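Local coordinates for uncharacterized protein (Neisseria gonorrhoeae, PDB 5V77) that is of unknown function but belongs to the NGO_1070-like family and folds as a helix-free, curled antiparallel beta sheet, at residues His15-Tyr20 with Leu33-Thr38; Phe44-Cys49 with Asn107-Gly112; Phe73-Pro78 with Ile93-Ile98. One frame throughout, in Å; residues are numbered along the deposited sequence. Where two conformers were deposited one is given.

All three contacts belong to one curled antiparallel sheet. Interaction 1 pairs strands 17-25 and 30-37, and interactions 2 and 3 flank it, each with its centre about 10 Å from that of interaction 1. On one flank strand 30-37 hydrogen-bonds to strand 43-58, whose Phe44-Cys49 stretch pairs with 105-109 in interaction 2; on the other, strand 17-25 bonds to strand 75-84 of interaction 3. Interactions 2 and 3 lie on opposite sides of the chain's centre, about 17 Å between centres, without touching. Along the chain interaction 1 closes first, and interaction 3 nests within the loop closed by interaction 2, which ties the last strand, 105-109, back to 43-58.

Interaction 1: His15-Tyr20 with Leu33-Thr38; sequences HNVSLY and LSFTDT
Leu19 and Val17 both press on the ring of Phe35, and this is the tight half of the contact. Leu19 CD1 lies over one ring face, offset toward the rim, a CH-pi approach of 4.1 Å to the centroid of the Phe35 ring. The same methyl touches the base of the Leu33 side chain, with Leu19 CD1 3.7 Å from Leu33 CB. Val17 brings its CG2 branch to the ring atom CD2 of Phe35 at 3.5 Å. Phe14 meets Phe35 edge-to-face, while Ile77, Ile80 and Ile47 pack around it, so this face of the sheet is buried by hydrophobic groups.

Between the faces runs the backbone. Ser18 and Thr36 exchange two hydrogen bonds, and Tyr20 N donates to Ser34 O at 3.0 Å with an almost straight N-H...O angle of 171°.

The Ser18-Thr36 face is more polar. A water joins the two hydroxyls, 2.7 Å from Ser18 OG and 2.8 Å from Thr36 OG1, while Phe76 and Pro74 partly cover Ser18. Tyr20 has CG between its backbone N and carbonyl carbon (chi1 69°), and its ring reaches across the neighbouring strand, with CZ 3.5 Å from Ser34 CB and the CG2 methyl of Thr36 by its CD1 corner. The loose side is the exposed Asn16-Thr38 end, where a second water bridges the backbones: it donates to Asn16 O and accepts from Thr38 N, at 2.9 Å from each of these atoms.

Asn16 and Val17 both face Ile77 of strand 75-84, forming a G1 bulge where the strand begins. The whole is an antiparallel beta hairpin, strands 17-25 and 30-37, with a greasy face turned to the protein interior and a more polar face where water links two hydroxyls.

Interaction 2: Phe44-Cys49 with Asn107-Gly112; sequences FGYIKC and NFEPLG
Tyr46 and Lys48 face Glu109 and Asn107 as two hydrogen-bonded antiparallel pairs, each closed by two backbone bonds. Tyr46 N donates to Glu109 O at 2.8 Å, and the return bond from Glu109 N to Tyr46 O is longer, 3.2 Å. Lys48 N to Asn107 O is also 2.8 Å and nearly straight at 169°, with Asn107 N to Lys48 O at 3.0 Å. Beyond the first pair, Gly45 CA leans on Glu109 O at 3.1 Å, a CA-H...O contact where no side chain intervenes.

Outward from the backbone, the Tyr46 and Glu109 side chains run alongside each other, the ring and carboxylate planes turned 69° apart. Glu109 N is over the centre of the tyrosine ring, and Glu109 CG comes to 3.5 Å from Tyr46 OH. The opposite face carries Ile47 beside Phe108, with Ile47 CG1 3.9 Å from Phe108 CB; Ile80 and Ile106 add to the packing on Ile47.

At the end, a cis peptide leads into Pro110, whose CD rides over one face of the Phe44 ring in a CH-pi contact. Pro110 CG reaches Phe44 CZ at 3.5 Å. Phe44 and Gly45 both face Phe35 in a classic beta bulge.

All four hydrogen bonds across the pair are main-chain, so the side chains contribute packing: apolar on the Ile47-Phe108 face, with exposed Lys48 and Glu109 on the other.

Interaction 3: Phe73-Pro78 with Ile93-Ile98; sequences FPLFIP and IDVGII
Val95 is the bump of this contact, and its two methyls settle in different places along the strand opposite. CG2 meets Leu75 tip to tip: it lies near CG and both methyls of the leucine fork, with Val95 CG2 3.8 Å from Leu75 CD1. In Leu75 a chi1 of -177° sets CG anti to the backbone N, and the fork beyond it meets the valine. The other methyl takes the shallow groove beside the proline, where Val95 CG1 is 3.6 Å from Pro78 CD and the carbonyl oxygen of Phe76 forms the neighbouring wall.

A second fit lies deeper. Ile77 and Ile93 cross at about a right angle, and the end of Ile77 drops into the notch between two branches of Ile93: Ile77 CD1 is 3.7 Å from Ile93 CG2 and 3.8 Å from Ile93 CD1. Leu33 and Ile99 also pack on Ile93. Ile97 flanks the same leucine tip that Val95 meets, at another angle, with Ile97 CD1 4.0 Å from Leu75 CD1.

What presents Val95 and Ile97 together is a tight turn around Gly96. Val95 N donates to Ile97 O at 2.8 Å, and a weak return bond from Ile97 N to Val95 O closes a classic gamma turn, with Gly96 at phi 86° and psi -69°. At the start of the 73-78 segment, Phe73 hydrogen-bonds through its backbone to the second subunit and packs on Gly28 of that subunit.

No hydrogen bond joins these two segments. Here, beyond the paired part of the 75-84 and 89-94 hairpin, the segments are held to each other by methyl-to-methyl and methyl-to-methylene contacts, so their fit rests on complementary shape and hydrophobic burial.

Interaction 1: His15-Tyr20 with Leu33-Thr38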
ATOM      1  N   HIS A  15       7.384 -18.832  -6.953  1.00 36.02           N
ATOM      2  CA  HIS A  15       8.317 -19.458  -6.024  1.00 38.37           C
ATOM      3  C   HIS A  15       9.672 -18.763  -6.071  1.00 37.97           C
ATOM      4  O   HIS A  15      10.187 -18.449  -7.150  1.00 41.00           O
ATOM      5  CB  HIS A  15       8.503 -20.938  -6.352  1.00 53.14           C
ATOM      6  CG  HIS A  15       7.344 -21.805  -5.972  1.00 58.88           C
ATOM      7  ND1 HIS A  15       6.032 -21.438  -6.181  1.00 62.94           N
ATOM      8  CD2 HIS A  15       7.304 -23.040  -5.423  1.00 66.63           C
ATOM      9  CE1 HIS A  15       5.235 -22.406  -5.762  1.00 62.30           C
ATOM     10  NE2 HIS A  15       5.982 -23.386  -5.293  1.00 67.05           N
ATOM     11  N   ASN A  16      10.241 -18.524  -4.890  1.00 37.38           N
ATOM     12  CA  ASN A  16      11.590 -17.994  -4.726  1.00 37.19           C
ATOM     13  C   ASN A  16      11.805 -16.722  -5.550  1.00 33.49           C
ATOM     14  O   ASN A  16      12.673 -16.639  -6.414  1.00 37.61           O
ATOM     15  CB  ASN A  16      12.623 -19.079  -5.062  1.00 43.62           C
ATOM     16  CG  ASN A  16      12.464 -20.319  -4.184  1.00 49.51           C
ATOM     17  OD1 ASN A  16      11.945 -20.245  -3.065  1.00 45.81           O
ATOM     18  ND2 ASN A  16      12.900 -21.464  -4.690  1.00 54.67           N
ATOM     19  N   VAL A  17      10.992 -15.706  -5.257  1.00 30.64           N
ATOM     20  CA  VAL A  17      11.088 -14.420  -5.928  1.00 28.86           C
ATOM     21  C   VAL A  17      11.448 -13.334  -4.914  1.00 29.81           C
ATOM     22  O   VAL A  17      11.385 -13.530  -3.703  1.00 35.24           O
ATOM     23  CB  VAL A  17       9.782 -14.057  -6.654  1.00 28.38           C
ATOM     24  CG1 VAL A  17       9.530 -15.037  -7.797  1.00 31.36           C
ATOM     25  CG2 VAL A  17       8.645 -14.075  -5.659  1.00 27.66           C
ATOM     26  N   SER A  18      11.776 -12.155  -5.438  1.00 28.25           N
ATOM     27  CA  SER A  18      12.169 -11.006  -4.625  1.00 27.37           C
ATOM     28  C   SER A  18      11.297  -9.823  -5.010  1.00 27.59           C
ATOM     29  O   SER A  18      11.393  -9.333  -6.137  1.00 27.58           O
ATOM     30  CB  SER A  18      13.648 -10.681  -4.837  1.00 34.94           C
ATOM     31  OG  SER A  18      14.027  -9.556  -4.056  1.00 37.15           O
ATOM     32  N   LEU A  19      10.459  -9.368  -4.076  1.00 26.20           N
ATOM     33  CA  LEU A  19       9.602  -8.207  -4.299  1.00 26.25           C
ATOM     34  C   LEU A  19      10.395  -6.916  -4.118  1.00 27.62           C
ATOM     35  O   LEU A  19      11.026  -6.710  -3.076  1.00 28.24           O
ATOM     36  CB  LEU A  19       8.430  -8.240  -3.324  1.00 22.61           C
ATOM     37  CG  LEU A  19       7.522  -7.004  -3.319  1.00 21.44           C
ATOM     38  CD1 LEU A  19       6.720  -6.981  -4.604  1.00 20.73           C
ATOM     39  CD2 LEU A  19       6.606  -7.088  -2.128  1.00 24.42           C
ATOM     40  N   TYR A  20      10.361  -6.031  -5.124  1.00 23.32           N
ATOM     41  CA  TYR A  20      11.116  -4.790  -5.020  1.00 27.49           C
ATOM     42  C   TYR A  20      10.263  -3.538  -5.145  1.00 27.22           C
ATOM     43  O   TYR A  20      10.793  -2.440  -4.942  1.00 26.09           O
ATOM     44  CB  TYR A  20      12.259  -4.739  -6.055  1.00 27.21           C
ATOM     45  CG  TYR A  20      11.843  -4.614  -7.512  1.00 25.50           C
ATOM     46  CD1 TYR A  20      11.672  -5.742  -8.310  1.00 28.09           C
ATOM     47  CD2 TYR A  20      11.650  -3.363  -8.097  1.00 29.81           C
ATOM     48  CE1 TYR A  20      11.288  -5.622  -9.659  1.00 25.08           C
ATOM     49  CE2 TYR A  20      11.274  -3.229  -9.429  1.00 27.53           C
ATOM     50  CZ  TYR A  20      11.093  -4.370 -10.205  1.00 34.12           C
ATOM     51  OH  TYR A  20      10.729  -4.245 -11.533  1.00 29.65           O
ATOM     52  N   LEU A  33       2.684  -5.486  -8.100  1.00 18.12           N
ATOM     53  CA  LEU A  33       3.852  -5.913  -7.347  1.00 19.44           C
ATOM     54  C   LEU A  33       4.868  -6.443  -8.343  1.00 20.37           C
ATOM     55  O   LEU A  33       4.515  -7.266  -9.187  1.00 18.94           O
ATOM     56  CB  LEU A  33       3.471  -7.002  -6.339  1.00 21.42           C
ATOM     57  CG  LEU A  33       2.861  -6.565  -5.004  1.00 22.97           C
ATOM     58  CD1 LEU A  33       1.551  -5.813  -5.216  1.00 25.79           C
ATOM     59  CD2 LEU A  33       2.608  -7.785  -4.119  1.00 23.79           C
ATOM     60  N   SER A  34       6.116  -5.966  -8.268  1.00 19.10           N
ATOM     61  CA  SER A  34       7.129  -6.388  -9.230  1.00 20.15           C
ATOM     62  C   SER A  34       8.248  -7.140  -8.534  1.00 22.19           C
ATOM     63  O   SER A  34       8.619  -6.813  -7.401  1.00 23.16           O
ATOM     64  CB  SER A  34       7.703  -5.202  -9.998  1.00 25.34           C
ATOM     65  OG  SER A  34       6.675  -4.612 -10.781  1.00 30.78           O
ATOM     66  N   PHE A  35       8.814  -8.114  -9.260  1.00 22.08           N
ATOM     67  CA  PHE A  35       9.703  -9.110  -8.680  1.00 23.17           C
ATOM     68  C   PHE A  35      10.920  -9.333  -9.561  1.00 24.97           C
ATOM     69  O   PHE A  35      10.833  -9.263 -10.790  1.00 25.51           O
ATOM     70  CB  PHE A  35       8.999 -10.464  -8.517  1.00 23.22           C
ATOM     71  CG  PHE A  35       7.751 -10.405  -7.683  1.00 23.36           C
ATOM     72  CD1 PHE A  35       6.531 -10.059  -8.265  1.00 21.79           C
ATOM     73  CD2 PHE A  35       7.794 -10.706  -6.323  1.00 23.58           C
ATOM     74  CE1 PHE A  35       5.359 -10.008  -7.497  1.00 23.09           C
ATOM     75  CE2 PHE A  35       6.638 -10.665  -5.549  1.00 28.07           C
ATOM     76  CZ  PHE A  35       5.419 -10.313  -6.130  1.00 25.09           C
ATOM     77  N   THR A  36      12.048  -9.628  -8.917  1.00 26.32           N
ATOM     78  CA  THR A  36      13.221 -10.217  -9.556  1.00 28.54           C
ATOM     79  C   THR A  36      13.337 -11.683  -9.158  1.00 30.52           C
ATOM     80  O   THR A  36      12.689 -12.153  -8.217  1.00 30.23           O
ATOM     81  CB  THR A  36      14.510  -9.481  -9.159  1.00 30.32           C
ATOM     82  OG1 THR A  36      14.677  -9.552  -7.731  1.00 30.19           O
ATOM     83  CG2 THR A  36      14.462  -8.019  -9.601  1.00 30.19           C
ATOM     84  N   ASP A  37      14.177 -12.412  -9.897  1.00 31.44           N
ATOM     85  CA  ASP A  37      14.541 -13.764  -9.509  1.00 37.80           C
ATOM     86  C   ASP A  37      15.622 -13.703  -8.434  1.00 39.52           C
ATOM     87  O   ASP A  37      16.224 -12.655  -8.183  1.00 45.61           O
ATOM     88  CB  ASP A  37      15.022 -14.571 -10.720  1.00 39.91           C
ATOM     89  CG  ASP A  37      16.398 -14.141 -11.209  1.00 48.66           C
ATOM     90  OD1 ASP A  37      17.406 -14.527 -10.580  1.00 58.24           O
ATOM     91  OD2 ASP A  37      16.481 -13.440 -12.240  1.00 48.48           O
ATOM     92  N   THR A  38      15.851 -14.834  -7.774  1.00 46.38           N
ATOM     93  CA  THR A  38      16.812 -14.877  -6.681  1.00 50.67           C
ATOM     94  C   THR A  38      18.097 -15.604  -7.068  1.00 65.19           C
ATOM     95  O   THR A  38      18.860 -16.012  -6.188  1.00 74.38           O
ATOM     96  CB  THR A  38      16.173 -15.511  -5.441  1.00 53.23           C
ATOM     97  OG1 THR A  38      15.725 -16.835  -5.752  1.00 55.35           O
ATOM     98  CG2 THR A  38      14.956 -14.666  -4.976  1.00 46.49           C
TER
HETATM   99  O   HOH W   1      14.538 -17.301  -8.560  1.00 57.59           O
HETATM  100  O   HOH W   2      14.451  -7.518  -5.827  1.00 44.96           O

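Interaction 2: Phe44-Cys49 with Asn107-Gly112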
ATOM      1  N   PHE A  44      11.914 -10.500 -13.159  1.00 29.21           N
ATOM      2  CA  PHE A  44      11.173 -11.733 -13.411  1.00 32.16           C
ATOM      3  C   PHE A  44       9.751 -11.442 -13.872  1.00 28.64           C
ATOM      4  O   PHE A  44       9.353 -11.881 -14.959  1.00 28.43           O
ATOM      5  CB  PHE A  44      11.184 -12.643 -12.170  1.00 34.91           C
ATOM      6  CG  PHE A  44      10.344 -13.897 -12.328  1.00 32.03           C
ATOM      7  CD1 PHE A  44      10.753 -14.920 -13.165  1.00 38.19           C
ATOM      8  CD2 PHE A  44       9.138 -14.030 -11.655  1.00 34.86           C
ATOM      9  CE1 PHE A  44       9.984 -16.066 -13.313  1.00 37.16           C
ATOM     10  CE2 PHE A  44       8.364 -15.167 -11.804  1.00 32.28           C
ATOM     11  CZ  PHE A  44       8.789 -16.183 -12.628  1.00 34.22           C
ATOM     12  N   GLY A  45       8.965 -10.705 -13.102  1.00 21.98           N
ATOM     13  CA  GLY A  45       7.601 -10.482 -13.529  1.00 19.68           C
ATOM     14  C   GLY A  45       6.806  -9.736 -12.482  1.00 21.88           C
ATOM     15  O   GLY A  45       7.368  -9.032 -11.639  1.00 20.92           O
ATOM     16  N   TYR A  46       5.489  -9.864 -12.577  1.00 18.12           N
ATOM     17  CA  TYR A  46       4.644  -8.980 -11.773  1.00 19.12           C
ATOM     18  C   TYR A  46       3.338  -9.681 -11.439  1.00 22.50           C
ATOM     19  O   TYR A  46       2.919 -10.614 -12.130  1.00 21.15           O
ATOM     20  CB  TYR A  46       4.359  -7.664 -12.508  1.00 17.74           C
ATOM     21  CG  TYR A  46       3.579  -7.840 -13.800  1.00 19.02           C
ATOM     22  CD1 TYR A  46       2.181  -7.958 -13.794  1.00 19.51           C
ATOM     23  CD2 TYR A  46       4.239  -7.889 -15.029  1.00 19.21           C
ATOM     24  CE1 TYR A  46       1.467  -8.132 -14.986  1.00 21.29           C
ATOM     25  CE2 TYR A  46       3.535  -8.063 -16.222  1.00 18.28           C
ATOM     26  CZ  TYR A  46       2.154  -8.176 -16.190  1.00 20.59           C
ATOM     27  OH  TYR A  46       1.465  -8.352 -17.374  1.00 23.03           O
ATOM     28  N   ILE A  47       2.702  -9.216 -10.369  1.00 20.90           N
ATOM     29  CA  ILE A  47       1.327  -9.589 -10.036  1.00 15.86           C
ATOM     30  C   ILE A  47       0.508  -8.315 -10.060  1.00 21.95           C
ATOM     31  O   ILE A  47       0.827  -7.348  -9.351  1.00 21.40           O
ATOM     32  CB  ILE A  47       1.231 -10.263  -8.659  1.00 21.79           C
ATOM     33  CG1 ILE A  47       2.015 -11.569  -8.659  1.00 20.76           C
ATOM     34  CG2 ILE A  47      -0.242 -10.504  -8.287  1.00 22.30           C
ATOM     35  CD1 ILE A  47       2.194 -12.161  -7.251  1.00 22.32           C
ATOM     36  N   LYS A  48      -0.549  -8.315 -10.860  1.00 18.12           N
ATOM     37  CA  LYS A  48      -1.397  -7.138 -11.044  1.00 21.99           C
ATOM     38  C   LYS A  48      -2.740  -7.379 -10.362  1.00 22.10           C
ATOM     39  O   LYS A  48      -3.457  -8.327 -10.712  1.00 22.97           O
ATOM     40  CB  LYS A  48      -1.594  -6.858 -12.532  1.00 19.35           C
ATOM     41  CG  LYS A  48      -2.490  -5.632 -12.844  1.00 22.63           C
ATOM     42  CD  LYS A  48      -2.684  -5.525 -14.363  1.00 32.32           C
ATOM     43  CE  LYS A  48      -3.728  -4.491 -14.752  1.00 40.65           C
ATOM     44  NZ  LYS A  48      -3.826  -4.359 -16.250  1.00 36.74           N
ATOM     45  N   CYS A  49      -3.078  -6.526  -9.403  1.00 18.84           N
ATOM     46  CA  CYS A  49      -4.306  -6.654  -8.616  1.00 17.85           C
ATOM     47  C   CYS A  49      -5.230  -5.534  -9.077  1.00 20.96           C
ATOM     48  O   CYS A  49      -5.001  -4.373  -8.744  1.00 20.72           O
ATOM     49  CB  CYS A  49      -3.994  -6.557  -7.130  1.00 20.33           C
ATOM     50  SG  CYS A  49      -2.761  -7.822  -6.582  1.00 22.82           S
ATOM     51  N   ASN A 107      -3.977 -11.064 -11.854  1.00 22.62           N
ATOM     52  CA  ASN A 107      -3.300 -11.727 -12.960  0.59 29.22           C
ATOM     53  C   ASN A 107      -1.803 -11.566 -12.772  1.00 28.40           C
ATOM     54  O   ASN A 107      -1.351 -10.755 -11.963  1.00 25.36           O
ATOM     55  CB  ASN A 107      -3.713 -11.147 -14.318  0.59 35.10           C
ATOM     56  CG  ASN A 107      -5.171 -11.367 -14.622  0.59 39.17           C
ATOM     57  OD1 ASN A 107      -5.950 -10.419 -14.673  0.59 36.82           O
ATOM     58  ND2 ASN A 107      -5.552 -12.622 -14.827  0.59 43.88           N
ATOM     59  N   PHE A 108      -1.029 -12.328 -13.541  1.00 26.16           N
ATOM     60  CA  PHE A 108       0.412 -12.251 -13.349  1.00 22.39           C
ATOM     61  C   PHE A 108       1.138 -12.765 -14.586  1.00 29.33           C
ATOM     62  O   PHE A 108       0.587 -13.527 -15.387  1.00 30.35           O
ATOM     63  CB  PHE A 108       0.834 -13.030 -12.097  1.00 23.65           C
ATOM     64  CG  PHE A 108       0.329 -14.448 -12.054  1.00 31.13           C
ATOM     65  CD1 PHE A 108       1.075 -15.482 -12.604  1.00 32.08           C
ATOM     66  CD2 PHE A 108      -0.880 -14.756 -11.442  1.00 35.06           C
ATOM     67  CE1 PHE A 108       0.620 -16.792 -12.564  1.00 38.11           C
ATOM     68  CE2 PHE A 108      -1.342 -16.070 -11.404  1.00 36.98           C
ATOM     69  CZ  PHE A 108      -0.584 -17.089 -11.963  1.00 42.73           C
ATOM     70  N   GLU A 109       2.382 -12.301 -14.744  1.00 22.26           N
ATOM     71  CA  GLU A 109       3.305 -12.734 -15.789  1.00 24.85           C
ATOM     72  C   GLU A 109       4.670 -12.901 -15.130  1.00 24.08           C
ATOM     73  O   GLU A 109       5.035 -12.110 -14.243  1.00 22.16           O
ATOM     74  CB  GLU A 109       3.409 -11.729 -16.958  1.00 24.47           C
ATOM     75  CG  GLU A 109       2.225 -11.688 -17.917  1.00 32.53           C
ATOM     76  CD  GLU A 109       2.364 -12.686 -19.046  1.00 48.48           C
ATOM     77  OE1 GLU A 109       1.894 -12.392 -20.172  1.00 55.91           O
ATOM     78  OE2 GLU A 109       2.956 -13.759 -18.811  1.00 43.30           O
ATOM     79  N   PRO A 110       5.447 -13.919 -15.519  1.00 22.80           N
ATOM     80  CA  PRO A 110       5.067 -14.950 -16.493  1.00 25.32           C
ATOM     81  C   PRO A 110       4.102 -15.953 -15.873  1.00 26.06           C
ATOM     82  O   PRO A 110       3.849 -15.880 -14.672  1.00 27.12           O
ATOM     83  CB  PRO A 110       6.410 -15.590 -16.857  1.00 26.39           C
ATOM     84  CG  PRO A 110       7.231 -15.428 -15.681  1.00 26.98           C
ATOM     85  CD  PRO A 110       6.836 -14.080 -15.078  1.00 21.85           C
ATOM     86  N   LEU A 111       3.551 -16.858 -16.688  1.00 35.11           N
ATOM     87  CA  LEU A 111       2.620 -17.846 -16.163  1.00 45.25           C
ATOM     88  C   LEU A 111       3.319 -18.992 -15.449  1.00 50.28           C
ATOM     89  O   LEU A 111       2.658 -19.735 -14.718  1.00 51.97           O
ATOM     90  CB  LEU A 111       1.735 -18.385 -17.288  1.00 49.05           C
ATOM     91  CG  LEU A 111       0.812 -17.339 -17.916  1.00 51.25           C
ATOM     92  CD1 LEU A 111      -0.191 -17.968 -18.882  1.00 58.45           C
ATOM     93  CD2 LEU A 111       0.100 -16.533 -16.830  1.00 51.58           C
ATOM     94  N   GLY A 112       4.629 -19.137 -15.620  1.00 47.85           N
ATOM     95  CA  GLY A 112       5.400 -20.150 -14.920  1.00 50.07           C
ATOM     96  C   GLY A 112       6.874 -19.927 -15.170  1.00 51.77           C
ATOM     97  O   GLY A 112       7.265 -19.149 -16.043  1.00 44.53           O
TER
HETATM   98  O   HOH W   3      -5.485  -7.894 -12.768  1.00 27.36           O

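Interaction 3: Phe73-Pro78 with Ile93-Ile98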
ATOM      1  N   PHE A  73      12.152  -3.670   1.202  1.00 40.73           N
ATOM      2  CA  PHE A  73      12.597  -4.071  -0.129  1.00 35.58           C
ATOM      3  C   PHE A  73      14.117  -4.158  -0.173  1.00 36.50           C
ATOM      4  O   PHE A  73      14.797  -3.307   0.399  1.00 38.65           O
ATOM      5  CB  PHE A  73      12.140  -3.074  -1.193  1.00 34.38           C
ATOM      6  CG  PHE A  73      10.653  -2.872  -1.252  1.00 32.36           C
ATOM      7  CD1 PHE A  73       9.771  -3.936  -1.105  1.00 35.16           C
ATOM      8  CD2 PHE A  73      10.137  -1.605  -1.467  1.00 30.33           C
ATOM      9  CE1 PHE A  73       8.386  -3.729  -1.175  1.00 30.27           C
ATOM     10  CE2 PHE A  73       8.759  -1.388  -1.537  1.00 32.46           C
ATOM     11  CZ  PHE A  73       7.885  -2.438  -1.378  1.00 33.24           C
ATOM     12  N   PRO A  74      14.695  -5.161  -0.857  1.00 36.21           N
ATOM     13  CA  PRO A  74      13.999  -6.242  -1.568  1.00 35.33           C
ATOM     14  C   PRO A  74      13.471  -7.266  -0.577  1.00 35.05           C
ATOM     15  O   PRO A  74      14.145  -7.559   0.403  1.00 37.63           O
ATOM     16  CB  PRO A  74      15.092  -6.861  -2.460  1.00 40.97           C
ATOM     17  CG  PRO A  74      16.279  -5.948  -2.348  1.00 54.60           C
ATOM     18  CD  PRO A  74      16.150  -5.231  -1.041  1.00 38.31           C
ATOM     19  N   LEU A  75      12.281  -7.794  -0.810  1.00 33.23           N
ATOM     20  CA  LEU A  75      11.669  -8.744   0.110  1.00 35.11           C
ATOM     21  C   LEU A  75      11.704 -10.128  -0.527  1.00 35.12           C
ATOM     22  O   LEU A  75      10.976 -10.389  -1.487  1.00 33.79           O
ATOM     23  CB  LEU A  75      10.241  -8.309   0.433  1.00 32.88           C
ATOM     24  CG  LEU A  75       9.435  -9.137   1.436  1.00 33.96           C
ATOM     25  CD1 LEU A  75      10.034  -8.996   2.830  1.00 37.24           C
ATOM     26  CD2 LEU A  75       7.964  -8.702   1.423  1.00 32.44           C
ATOM     27  N   PHE A  76      12.501 -11.027   0.028  0.50 36.48           N
ATOM     28  CA  PHE A  76      12.600 -12.366  -0.533  0.50 36.90           C
ATOM     29  C   PHE A  76      11.424 -13.220  -0.062  0.50 36.99           C
ATOM     30  O   PHE A  76      11.100 -13.248   1.130  0.50 38.56           O
ATOM     31  CB  PHE A  76      13.950 -12.969  -0.158  0.50 40.61           C
ATOM     32  CG  PHE A  76      15.111 -12.085  -0.543  0.50 45.67           C
ATOM     33  CD1 PHE A  76      15.990 -11.606   0.411  0.50 57.24           C
ATOM     34  CD2 PHE A  76      15.280 -11.689  -1.860  0.50 42.23           C
ATOM     35  CE1 PHE A  76      17.041 -10.780   0.050  0.50 60.83           C
ATOM     36  CE2 PHE A  76      16.320 -10.867  -2.228  0.50 46.19           C
ATOM     37  CZ  PHE A  76      17.208 -10.413  -1.272  0.50 57.26           C
ATOM     38  N   ILE A  77      10.763 -13.887  -1.013  1.00 35.46           N
ATOM     39  CA  ILE A  77       9.505 -14.582  -0.773  1.00 35.22           C
ATOM     40  C   ILE A  77       9.629 -16.020  -1.262  1.00 39.65           C
ATOM     41  O   ILE A  77       9.858 -16.247  -2.458  1.00 35.55           O
ATOM     42  CB  ILE A  77       8.333 -13.878  -1.477  1.00 32.30           C
ATOM     43  CG1 ILE A  77       8.147 -12.453  -0.945  1.00 31.83           C
ATOM     44  CG2 ILE A  77       7.051 -14.675  -1.308  1.00 32.41           C
ATOM     45  CD1 ILE A  77       7.154 -11.638  -1.763  1.00 32.35           C
ATOM     46  N   PRO A  78       9.481 -17.016  -0.383  1.00 39.06           N
ATOM     47  CA  PRO A  78       9.459 -18.411  -0.859  1.00 40.65           C
ATOM     48  C   PRO A  78       8.341 -18.703  -1.850  1.00 38.77           C
ATOM     49  O   PRO A  78       8.566 -19.413  -2.839  1.00 39.05           O
ATOM     50  CB  PRO A  78       9.288 -19.213   0.439  1.00 43.64           C
ATOM     51  CG  PRO A  78       9.836 -18.309   1.512  1.00 44.16           C
ATOM     52  CD  PRO A  78       9.442 -16.926   1.084  1.00 40.95           C
ATOM     53  N   ILE A  93       1.137 -12.837   1.267  1.00 31.21           N
ATOM     54  CA  ILE A  93       2.578 -12.995   1.411  1.00 30.40           C
ATOM     55  C   ILE A  93       2.868 -13.026   2.901  1.00 33.63           C
ATOM     56  O   ILE A  93       2.530 -12.078   3.614  1.00 34.74           O
ATOM     57  CB  ILE A  93       3.340 -11.847   0.732  1.00 30.85           C
ATOM     58  CG1 ILE A  93       3.063 -11.830  -0.781  1.00 31.77           C
ATOM     59  CG2 ILE A  93       4.830 -11.943   1.056  1.00 32.22           C
ATOM     60  CD1 ILE A  93       3.499 -10.545  -1.461  1.00 29.15           C
ATOM     61  N   ASP A  94       3.477 -14.103   3.381  1.00 33.25           N
ATOM     62  CA  ASP A  94       3.739 -14.244   4.816  1.00 34.91           C
ATOM     63  C   ASP A  94       5.211 -14.610   4.985  1.00 36.15           C
ATOM     64  O   ASP A  94       5.578 -15.778   4.861  1.00 38.52           O
ATOM     65  CB  ASP A  94       2.810 -15.281   5.437  1.00 46.27           C
ATOM     66  CG  ASP A  94       2.877 -15.304   6.959  1.00 55.34           C
ATOM     67  OD1 ASP A  94       3.879 -14.833   7.541  1.00 51.31           O
ATOM     68  OD2 ASP A  94       1.918 -15.809   7.578  1.00 55.86           O
ATOM     69  N   VAL A  95       6.052 -13.607   5.245  1.00 38.66           N
ATOM     70  CA  VAL A  95       7.485 -13.814   5.445  1.00 39.39           C
ATOM     71  C   VAL A  95       7.939 -13.040   6.675  1.00 46.36           C
ATOM     72  O   VAL A  95       8.947 -12.322   6.648  1.00 44.23           O
ATOM     73  CB  VAL A  95       8.290 -13.398   4.202  1.00 37.62           C
ATOM     74  CG1 VAL A  95       7.986 -14.339   3.059  1.00 37.98           C
ATOM     75  CG2 VAL A  95       7.957 -11.970   3.795  1.00 40.05           C
ATOM     76  N   GLY A  96       7.203 -13.191   7.765  1.00 39.23           N
ATOM     77  CA  GLY A  96       7.445 -12.371   8.934  1.00 47.27           C
ATOM     78  C   GLY A  96       6.656 -11.098   8.747  1.00 38.17           C
ATOM     79  O   GLY A  96       5.666 -10.862   9.436  1.00 43.42           O
ATOM     80  N   ILE A  97       7.079 -10.285   7.781  1.00 34.42           N
ATOM     81  CA  ILE A  97       6.209  -9.254   7.242  1.00 39.12           C
ATOM     82  C   ILE A  97       5.044  -9.939   6.539  1.00 30.87           C
ATOM     83  O   ILE A  97       5.211 -10.993   5.914  1.00 34.64           O
ATOM     84  CB  ILE A  97       7.023  -8.358   6.295  1.00 40.58           C
ATOM     85  CG1 ILE A  97       8.045  -7.554   7.106  1.00 43.07           C
ATOM     86  CG2 ILE A  97       6.132  -7.474   5.454  1.00 39.52           C
ATOM     87  CD1 ILE A  97       9.346  -7.359   6.394  1.00 49.51           C
ATOM     88  N   ILE A  98       3.850  -9.370   6.658  1.00 34.26           N
ATOM     89  CA  ILE A  98       2.653  -9.917   6.024  1.00 31.24           C
ATOM     90  C   ILE A  98       2.050  -8.876   5.091  1.00 29.12           C
ATOM     91  O   ILE A  98       1.880  -7.714   5.472  1.00 28.72           O
ATOM     92  CB  ILE A  98       1.621 -10.375   7.070  1.00 41.22           C
ATOM     93  CG1 ILE A  98       2.210 -11.527   7.889  1.00 45.15           C
ATOM     94  CG2 ILE A  98       0.319 -10.781   6.401  1.00 43.19           C
ATOM     95  CD1 ILE A  98       1.207 -12.271   8.736  1.00 56.41           C
TER